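Local coordinates for 3-keto-5-aminohexanoate cleavage protein (PDB 3E02) that binds zinc and probably cleaves beta-keto acids such as 3-keto-5-aminohexanoate, as a TIM-barrel enzyme of the BKACE family, at residues Q63-L72 / E97-A105; T151-M159 / N181-V191. All coordinates share one frame; numbering follows the deposited sequence.

Interaction 1: Q63-L72 / E97-A105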
loop_
_atom_site.group_PDB
_atom_site.type_symbol
_atom_site.label_atom_id
_atom_site.label_comp_id
_atom_site.label_asym_id
_atom_site.label_seq_id
_atom_site.Cartn_x
_atom_site.Cartn_y
_atom_site.Cartn_z
ATOM N N GLN A 63 6.124 39.441 3.998
ATOM C CA GLN A 63 4.766 39.297 4.553
ATOM C C GLN A 63 4.228 40.657 5.027
ATOM O O GLN A 63 3.422 40.725 5.944
ATOM C CB GLN A 63 4.716 38.232 5.662
ATOM C CG GLN A 63 4.684 36.768 5.193
ATOM C CD GLN A 63 3.373 36.355 4.546
ATOM O OE1 GLN A 63 3.119 36.676 3.382
ATOM N NE2 GLN A 63 2.552 35.606 5.281
ATOM N N ASP A 64 4.635 41.732 4.348
ATOM C CA ASP A 64 4.170 43.067 4.644
ATOM C C ASP A 64 2.722 43.148 4.131
ATOM O O ASP A 64 2.510 43.023 2.922
ATOM C CB ASP A 64 5.056 44.102 3.925
ATOM C CG ASP A 64 4.687 45.538 4.242
ATOM O OD1 ASP A 64 3.722 45.802 4.996
ATOM O OD2 ASP A 64 5.393 46.426 3.725
ATOM N N PRO A 65 1.731 43.359 5.033
ATOM C CA PRO A 65 0.335 43.497 4.569
ATOM C C PRO A 65 0.114 44.618 3.540
ATOM O O PRO A 65 -0.771 44.490 2.701
ATOM C CB PRO A 65 -0.441 43.792 5.864
ATOM C CG PRO A 65 0.419 43.288 6.948
ATOM C CD PRO A 65 1.811 43.524 6.500
ATOM N N ASP A 66 0.906 45.695 3.604
ATOM C CA ASP A 66 0.814 46.796 2.630
ATOM C C ASP A 66 1.068 46.343 1.188
ATOM O O ASP A 66 0.437 46.878 0.272
ATOM C CB ASP A 66 1.774 47.952 2.979
ATOM C CG ASP A 66 1.426 48.652 4.303
ATOM O OD1 ASP A 66 0.309 48.461 4.848
ATOM O OD2 ASP A 66 2.290 49.416 4.792
ATOM N N LEU A 67 1.989 45.389 0.992
ATOM C CA LEU A 67 2.254 44.811 -0.338
ATOM C C LEU A 67 1.060 43.982 -0.798
ATOM O O LEU A 67 0.681 44.062 -1.966
ATOM C CB LEU A 67 3.533 43.950 -0.366
ATOM C CG LEU A 67 4.852 44.712 -0.333
ATOM C CD1 LEU A 67 6.011 43.736 -0.201
ATOM C CD2 LEU A 67 4.991 45.590 -1.589
ATOM N N PHE A 68 0.482 43.191 0.113
ATOM C CA PHE A 68 -0.750 42.440 -0.181
ATOM C C PHE A 68 -1.899 43.364 -0.599
ATOM O O PHE A 68 -2.611 43.065 -1.558
ATOM C CB PHE A 68 -1.170 41.546 0.987
ATOM C CG PHE A 68 -0.386 40.279 1.087
ATOM C CD1 PHE A 68 0.821 40.237 1.768
ATOM C CD2 PHE A 68 -0.862 39.108 0.493
ATOM C CE1 PHE A 68 1.556 39.040 1.867
ATOM C CE2 PHE A 68 -0.148 37.917 0.582
ATOM C CZ PHE A 68 1.067 37.881 1.269
HETATM N N MSE A 69 -2.036 44.514 0.070
HETATM C CA MSE A 69 -3.068 45.506 -0.297
HETATM C C MSE A 69 -2.844 46.191 -1.645
HETATM O O MSE A 69 -3.749 46.879 -2.124
HETATM C CB MSE A 69 -3.297 46.522 0.828
HETATM C CG MSE A 69 -3.850 45.873 2.083
HETATM SE SE MSE A 69 -5.485 44.819 1.750
HETATM C CE MSE A 69 -5.341 43.682 3.261
ATOM N N ARG A 70 -1.660 46.007 -2.246
ATOM C CA ARG A 70 -1.371 46.488 -3.606
ATOM C C ARG A 70 -1.760 45.472 -4.698
ATOM O O ARG A 70 -1.674 45.801 -5.886
ATOM C CB ARG A 70 0.080 46.939 -3.729
ATOM C CG ARG A 70 0.358 48.219 -2.938
ATOM C CD ARG A 70 1.837 48.473 -2.678
ATOM N NE ARG A 70 2.638 48.541 -3.898
ATOM C CZ ARG A 70 3.958 48.720 -3.939
ATOM N NH1 ARG A 70 4.677 48.856 -2.818
ATOM N NH2 ARG A 70 4.569 48.745 -5.125
ATOM N N PHE A 71 -2.161 44.251 -4.313
ATOM C CA PHE A 71 -2.721 43.279 -5.273
ATOM C C PHE A 71 -4.078 42.643 -4.916
ATOM O O PHE A 71 -4.815 42.274 -5.838
ATOM C CB PHE A 71 -1.699 42.220 -5.722
ATOM C CG PHE A 71 -1.073 41.399 -4.620
ATOM C CD1 PHE A 71 -1.738 40.294 -4.080
ATOM C CD2 PHE A 71 0.240 41.648 -4.204
ATOM C CE1 PHE A 71 -1.125 39.484 -3.099
ATOM C CE2 PHE A 71 0.868 40.841 -3.229
ATOM C CZ PHE A 71 0.185 39.761 -2.675
ATOM N N LEU A 72 -4.422 42.521 -3.629
ATOM C CA LEU A 72 -5.712 41.904 -3.235
ATOM C C LEU A 72 -6.965 42.634 -3.763
ATOM O O LEU A 72 -7.787 41.995 -4.445
ATOM C CB LEU A 72 -5.787 41.632 -1.718
ATOM C CG LEU A 72 -4.839 40.566 -1.159
ATOM C CD1 LEU A 72 -4.925 40.509 0.365
ATOM C CD2 LEU A 72 -5.093 39.188 -1.764
ATOM N N GLU A 97 5.084 37.890 11.935
ATOM C CA GLU A 97 5.211 38.331 10.546
ATOM C C GLU A 97 4.326 37.483 9.622
ATOM O O GLU A 97 3.629 37.998 8.766
ATOM C CB GLU A 97 6.632 38.167 10.026
ATOM C CG GLU A 97 7.714 39.007 10.634
ATOM C CD GLU A 97 9.066 38.569 10.088
ATOM O OE1 GLU A 97 9.281 38.748 8.864
ATOM O OE2 GLU A 97 9.891 38.034 10.864
ATOM N N ARG A 98 4.384 36.169 9.816
ATOM C CA ARG A 98 3.647 35.229 8.972
ATOM C C ARG A 98 2.123 35.368 8.992
ATOM O O ARG A 98 1.502 35.274 7.931
ATOM C CB ARG A 98 4.059 33.803 9.302
ATOM C CG ARG A 98 5.482 33.478 8.837
ATOM C CD ARG A 98 5.929 32.187 9.468
ATOM N NE ARG A 98 5.018 31.109 9.075
ATOM C CZ ARG A 98 5.009 29.875 9.576
ATOM N NH1 ARG A 98 5.875 29.497 10.500
ATOM N NH2 ARG A 98 4.118 28.998 9.133
ATOM N N LEU A 99 1.548 35.625 10.163
ATOM C CA LEU A 99 0.088 35.809 10.303
ATOM C C LEU A 99 -0.430 37.208 9.926
ATOM O O LEU A 99 -1.625 37.354 9.678
ATOM C CB LEU A 99 -0.386 35.459 11.730
ATOM C CG LEU A 99 -0.230 34.008 12.221
ATOM C CD1 LEU A 99 -0.664 33.890 13.694
ATOM C CD2 LEU A 99 -1.000 33.016 11.337
ATOM N N ALA A 100 0.451 38.212 9.849
ATOM C CA ALA A 100 0.039 39.605 9.569
ATOM C C ALA A 100 -0.873 39.818 8.347
ATOM O O ALA A 100 -1.916 40.456 8.500
ATOM C CB ALA A 100 1.253 40.537 9.509
ATOM N N PRO A 101 -0.500 39.307 7.152
ATOM C CA PRO A 101 -1.360 39.487 5.974
ATOM C C PRO A 101 -2.782 38.920 6.118
ATOM O O PRO A 101 -3.737 39.637 5.863
ATOM C CB PRO A 101 -0.578 38.783 4.871
ATOM C CG PRO A 101 0.813 38.861 5.302
ATOM C CD PRO A 101 0.751 38.622 6.770
ATOM N N ALA A 102 -2.906 37.670 6.563
ATOM C CA ALA A 102 -4.219 37.033 6.786
ATOM C C ALA A 102 -5.030 37.771 7.845
ATOM O O ALA A 102 -6.254 37.893 7.696
ATOM C CB ALA A 102 -4.065 35.541 7.166
ATOM N N ARG A 103 -4.363 38.242 8.908
ATOM C CA ARG A 103 -5.043 39.004 9.956
ATOM C C ARG A 103 -5.577 40.330 9.426
ATOM O O ARG A 103 -6.689 40.722 9.768
ATOM C CB ARG A 103 -4.159 39.247 11.188
ATOM C CG ARG A 103 -3.861 37.976 11.981
ATOM C CD ARG A 103 -4.050 38.183 13.474
ATOM N NE ARG A 103 -3.159 39.191 14.049
ATOM C CZ ARG A 103 -1.946 38.974 14.574
ATOM N NH1 ARG A 103 -1.373 37.761 14.598
ATOM N NH2 ARG A 103 -1.265 40.011 15.076
ATOM N N ALA A 104 -4.791 41.007 8.585
ATOM C CA ALA A 104 -5.218 42.282 7.987
ATOM C C ALA A 104 -6.320 42.089 6.933
ATOM O O ALA A 104 -7.335 42.787 6.948
ATOM C CB ALA A 104 -4.028 43.023 7.364
ATOM N N ALA A 105 -6.118 41.124 6.044
ATOM C CA ALA A 105 -7.032 40.867 4.921
ATOM C C ALA A 105 -8.354 40.161 5.239
ATOM O O ALA A 105 -9.317 40.318 4.486
ATOM C CB ALA A 105 -6.307 40.066 3.870
HETATM O O HOH W 1 4.276 40.623 8.443
#

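Interaction 2: T151-M159 / N181-V191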
loop_
_atom_site.group_PDB
_atom_site.type_symbol
_atom_site.label_atom_id
_atom_site.label_comp_id
_atom_site.label_asym_id
_atom_site.label_seq_id
_atom_site.Cartn_x
_atom_site.Cartn_y
_atom_site.Cartn_z
ATOM N N THR A 151 4.576 24.406 15.339
ATOM C CA THR A 151 4.369 23.610 16.546
ATOM C C THR A 151 2.875 23.486 16.815
ATOM O O THR A 151 2.077 24.226 16.229
ATOM C CB THR A 151 5.075 24.201 17.774
ATOM O OG1 THR A 151 4.454 25.436 18.131
ATOM C CG2 THR A 151 6.577 24.404 17.532
ATOM N N PHE A 152 2.484 22.546 17.676
ATOM C CA PHE A 152 1.068 22.411 18.039
ATOM C C PHE A 152 0.502 23.726 18.610
ATOM O O PHE A 152 -0.606 24.108 18.271
ATOM C CB PHE A 152 0.838 21.212 18.966
ATOM C CG PHE A 152 0.878 19.905 18.241
ATOM C CD1 PHE A 152 2.079 19.235 18.036
ATOM C CD2 PHE A 152 -0.286 19.360 17.719
ATOM C CE1 PHE A 152 2.111 18.021 17.347
ATOM C CE2 PHE A 152 -0.268 18.155 17.030
ATOM C CZ PHE A 152 0.920 17.490 16.838
ATOM N N SER A 153 1.283 24.427 19.431
ATOM C CA SER A 153 0.870 25.747 19.944
ATOM C C SER A 153 0.689 26.782 18.818
ATOM O O SER A 153 -0.293 27.538 18.813
ATOM C CB SER A 153 1.868 26.273 20.973
ATOM O OG SER A 153 1.913 25.407 22.091
ATOM N N GLN A 154 1.622 26.805 17.876
ATOM C CA GLN A 154 1.565 27.738 16.733
ATOM C C GLN A 154 0.349 27.460 15.851
ATOM O O GLN A 154 -0.361 28.387 15.457
ATOM C CB GLN A 154 2.861 27.701 15.918
ATOM C CG GLN A 154 4.035 28.348 16.642
ATOM C CD GLN A 154 5.323 28.290 15.848
ATOM O OE1 GLN A 154 5.678 27.261 15.263
ATOM N NE2 GLN A 154 6.044 29.402 15.827
ATOM N N ILE A 155 0.105 26.182 15.557
ATOM C CA ILE A 155 -1.053 25.778 14.741
ATOM C C ILE A 155 -2.354 26.186 15.434
ATOM O O ILE A 155 -3.226 26.788 14.805
ATOM C CB ILE A 155 -1.053 24.269 14.420
ATOM C CG1 ILE A 155 0.171 23.905 13.553
ATOM C CG2 ILE A 155 -2.352 23.901 13.684
ATOM C CD1 ILE A 155 0.509 22.399 13.528
ATOM N N GLU A 156 -2.462 25.885 16.728
ATOM C CA GLU A 156 -3.649 26.249 17.506
ATOM C C GLU A 156 -3.915 27.765 17.495
ATOM O O GLU A 156 -5.067 28.163 17.357
ATOM C CB GLU A 156 -3.535 25.739 18.936
ATOM C CG GLU A 156 -4.810 25.965 19.759
ATOM C CD GLU A 156 -4.849 25.201 21.063
ATOM O OE1 GLU A 156 -4.089 24.222 21.229
ATOM O OE2 GLU A 156 -5.678 25.570 21.918
ATOM N N ARG A 157 -2.853 28.572 17.621
ATOM C CA ARG A 157 -2.940 30.053 17.591
ATOM C C ARG A 157 -3.491 30.519 16.240
ATOM O O ARG A 157 -4.446 31.303 16.184
ATOM C CB ARG A 157 -1.558 30.687 17.843
ATOM C CG ARG A 157 -1.517 32.235 17.866
ATOM C CD ARG A 157 -0.092 32.793 17.821
ATOM N NE ARG A 157 -0.133 34.235 17.556
ATOM C CZ ARG A 157 0.874 34.988 17.101
ATOM N NH1 ARG A 157 2.094 34.489 16.876
ATOM N NH2 ARG A 157 0.643 36.287 16.888
ATOM N N GLY A 158 -2.891 30.018 15.163
ATOM C CA GLY A 158 -3.325 30.334 13.801
ATOM C C GLY A 158 -4.765 29.942 13.561
ATOM O O GLY A 158 -5.532 30.730 13.033
HETATM N N MSE A 159 -5.134 28.728 13.969
HETATM C CA MSE A 159 -6.521 28.259 13.831
HETATM C C MSE A 159 -7.509 29.130 14.601
HETATM O O MSE A 159 -8.583 29.459 14.082
HETATM C CB MSE A 159 -6.660 26.804 14.279
HETATM C CG MSE A 159 -5.996 25.803 13.350
HETATM SE SE MSE A 159 -6.148 24.049 14.165
HETATM C CE MSE A 159 -5.468 23.057 12.698
ATOM N N ASN A 181 -1.347 15.035 12.895
ATOM C CA ASN A 181 -1.362 16.372 13.558
ATOM C C ASN A 181 -2.723 17.037 13.336
ATOM O O ASN A 181 -3.306 17.558 14.281
ATOM C CB ASN A 181 -0.246 17.292 13.029
ATOM C CG ASN A 181 1.153 16.791 13.362
ATOM O OD1 ASN A 181 1.324 15.808 14.094
ATOM N ND2 ASN A 181 2.167 17.484 12.826
ATOM N N LEU A 182 -3.232 17.001 12.101
ATOM C CA LEU A 182 -4.567 17.554 11.803
ATOM C C LEU A 182 -5.672 16.824 12.565
ATOM O O LEU A 182 -6.580 17.473 13.120
ATOM C CB LEU A 182 -4.866 17.528 10.297
ATOM C CG LEU A 182 -6.200 18.160 9.869
ATOM C CD1 LEU A 182 -6.331 19.631 10.325
ATOM C CD2 LEU A 182 -6.289 18.048 8.385
ATOM N N ALA A 183 -5.596 15.489 12.599
ATOM C CA ALA A 183 -6.574 14.657 13.337
ATOM C C ALA A 183 -6.690 15.066 14.818
ATOM O O ALA A 183 -7.796 15.083 15.377
ATOM C CB ALA A 183 -6.236 13.167 13.196
ATOM N N HIS A 184 -5.556 15.394 15.436
ATOM C CA HIS A 184 -5.509 15.907 16.811
ATOM C C HIS A 184 -6.442 17.126 16.979
ATOM O O HIS A 184 -7.248 17.176 17.920
ATOM C CB HIS A 184 -4.052 16.250 17.206
ATOM C CG HIS A 184 -3.924 16.990 18.498
ATOM N ND1 HIS A 184 -3.991 16.367 19.724
ATOM C CD2 HIS A 184 -3.749 18.308 18.751
ATOM C CE1 HIS A 184 -3.847 17.268 20.676
ATOM N NE2 HIS A 184 -3.697 18.453 20.112
ATOM N N PHE A 185 -6.347 18.065 16.038
ATOM C CA PHE A 185 -7.166 19.294 16.044
ATOM C C PHE A 185 -8.614 19.042 15.649
ATOM O O PHE A 185 -9.533 19.630 16.246
ATOM C CB PHE A 185 -6.515 20.372 15.179
ATOM C CG PHE A 185 -5.253 20.893 15.771
ATOM C CD1 PHE A 185 -5.313 21.695 16.912
ATOM C CD2 PHE A 185 -4.016 20.557 15.249
ATOM C CE1 PHE A 185 -4.149 22.178 17.521
ATOM C CE2 PHE A 185 -2.835 21.044 15.837
ATOM C CZ PHE A 185 -2.907 21.846 16.979
ATOM N N VAL A 186 -8.817 18.167 14.659
ATOM C CA VAL A 186 -10.160 17.768 14.234
ATOM C C VAL A 186 -10.903 17.124 15.417
ATOM O O VAL A 186 -12.032 17.518 15.704
ATOM C CB VAL A 186 -10.151 16.837 13.010
ATOM C CG1 VAL A 186 -11.554 16.226 12.753
ATOM C CG2 VAL A 186 -9.636 17.593 11.784
ATOM N N ASP A 187 -10.249 16.199 16.123
ATOM C CA ASP A 187 -10.837 15.560 17.323
ATOM C C ASP A 187 -11.177 16.555 18.439
ATOM O O ASP A 187 -12.146 16.341 19.174
ATOM C CB ASP A 187 -9.938 14.444 17.874
ATOM C CG ASP A 187 -9.804 13.261 16.924
ATOM O OD1 ASP A 187 -10.606 13.130 15.962
ATOM O OD2 ASP A 187 -8.855 12.469 17.122
ATOM N N ARG A 188 -10.400 17.631 18.551
ATOM C CA ARG A 188 -10.669 18.706 19.520
ATOM C C ARG A 188 -11.635 19.787 18.999
ATOM O O ARG A 188 -11.907 20.766 19.709
ATOM C CB ARG A 188 -9.363 19.364 19.946
ATOM C CG ARG A 188 -8.450 18.445 20.743
ATOM C CD ARG A 188 -7.106 19.082 20.900
ATOM N NE ARG A 188 -7.231 20.345 21.622
ATOM C CZ ARG A 188 -6.334 21.327 21.658
ATOM N NH1 ARG A 188 -5.177 21.251 21.002
ATOM N NH2 ARG A 188 -6.617 22.418 22.372
ATOM N N LYS A 189 -12.132 19.622 17.768
ATOM C CA LYS A 189 -13.087 20.532 17.128
ATOM C C LYS A 189 -12.612 21.990 16.952
ATOM O O LYS A 189 -13.427 22.917 16.941
ATOM C CB LYS A 189 -14.459 20.406 17.828
ATOM C CG LYS A 189 -15.078 19.030 17.600
ATOM C CD LYS A 189 -16.275 18.751 18.480
ATOM C CE LYS A 189 -17.064 17.538 17.974
ATOM N NZ LYS A 189 -16.205 16.348 17.669
ATOM N N LEU A 190 -11.300 22.181 16.782
ATOM C CA LEU A 190 -10.740 23.513 16.529
ATOM C C LEU A 190 -10.932 23.940 15.069
ATOM O O LEU A 190 -10.825 25.128 14.750
ATOM C CB LEU A 190 -9.280 23.610 16.974
ATOM C CG LEU A 190 -9.019 23.275 18.459
ATOM C CD1 LEU A 190 -7.611 23.709 18.850
ATOM C CD2 LEU A 190 -10.031 23.926 19.410
ATOM N N VAL A 191 -11.195 22.961 14.200
ATOM C CA VAL A 191 -11.569 23.176 12.799
ATOM C C VAL A 191 -12.764 22.253 12.501
ATOM O O VAL A 191 -12.869 21.160 13.081
ATOM C CB VAL A 191 -10.388 22.944 11.837
ATOM C CG1 VAL A 191 -9.359 24.061 12.006
ATOM C CG2 VAL A 191 -9.762 21.557 12.046
HETATM O O HOH W 2 -10.558 27.380 12.967
#

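Interaction 1: Q63-L72 / E97-A105
Pro101 is the bump that fills the hollow of this contact, set in the corner formed by the peptide of Gln63 and the ring of Phe68. Its CB stands over one face of the Phe68 ring, 3.8 Å from the ring centroid and 18° off the normal, a CH-pi contact displaced toward the CD1-CE1 side. Its CG touches both Phe68 CE1, 3.5 Å away, and the backbone oxygen Gln63 O. The Gln63 side chain closes another side of the hollow: bent at chi2 (-71°), it folds back across the proline at about a right angle and brings Gln63 CD to 3.7 Å from Pro101 CG. Its NE2 has its stronger partner in Thr86 O and adds a weak bond of 2.9 Å, bent to 127°, to Arg98 O. A water bridges the backbones by donating to both Gln63 O and Glu97 O. Pro101 also kinks helix 95-105, since its ring nitrogen has no hydrogen to give to the turn before. In this TIM-barrel fold that helix lies outside the strands, and Phe68, Leu72 and Pro101 all reach Ile85 of strand 82-85; Phe68 lies about 5 Å, side chain to side chain, from the zinc ligand His52. Farther along, small residues receive larger ones. Pro65 presents CG to Ala100 CB at 3.8 Å and CB to Ala104 CB. The CE of selenomethionine Met69, its chain bent at chi2, rests on Ala105 CA at 3.7 Å, while Leu72 CD1 meets the same alanine at CB, 3.8 Å away.

Interaction 2: T151-M159 / N181-V191
Helices 152-159 and 181-187 run in broadly the same direction, their axes 11.5 Å apart at closest approach and crossing at -50°. Phe185 is the knob, set into a hole formed by Phe152, Ile155, Glu156 and Met159. Over one face of its ring lie Ile155 CG2 and the selenium of Met159, a selenomethionine whose SE is 4.0 Å from the ring centroid in a Met-aromatic contact. The extended Met159 chain (chi2 175°) carries SE that far, and Val191 CG1 packs against it from the other segment. At the Phe185 edge, CZ lies 3.5 Å from Phe152 O. Phe152 completes an aromatic cluster: its ring is slid beside that of Phe185 and meets the His184 face in an offset edge-to-face pair, the two planes at 85°. In the TIM barrel both helices lie outside strand 168-173, where Met159, Leu182 and Val191 meet Phe171; a second subunit packs Asn120 on Phe152 and Gln123 on His184. Beyond the apolar core, Glu156 and Arg188 form a salt bridge. Arg188 NH1 is 3.2 Å from Glu156 OE1, which it meets from above the carboxylate plane, and NH2 adds weak bonds to both oxygens. The same NH1 donates to His184 NE2 at 3.3 Å, so the histidine and the carboxylate both hold the guanidinium. Leu190 CD1 lies over one guanidinium face and touches Glu156 CG, 3.7 Å away.

From the N terminus, interaction 1 comes first: 63-72 follows strand 61-62, the chain passes through helix 72-78 and strand 82-85, and helix 95-105 returns to close a loop with 24 residues between the segments. Interaction 2 opens only after this, joining helix 152-163 to helix 176-187 and the turn after it across a 21-residue connection that contains strand 168-173. The two contacts are therefore in series, neither nested nor crossed, with centres 23 Å apart. They meet where Leu99 packs on Arg157. Together the two contacts tie successive parts of the barrel's helical layer around its parallel strands.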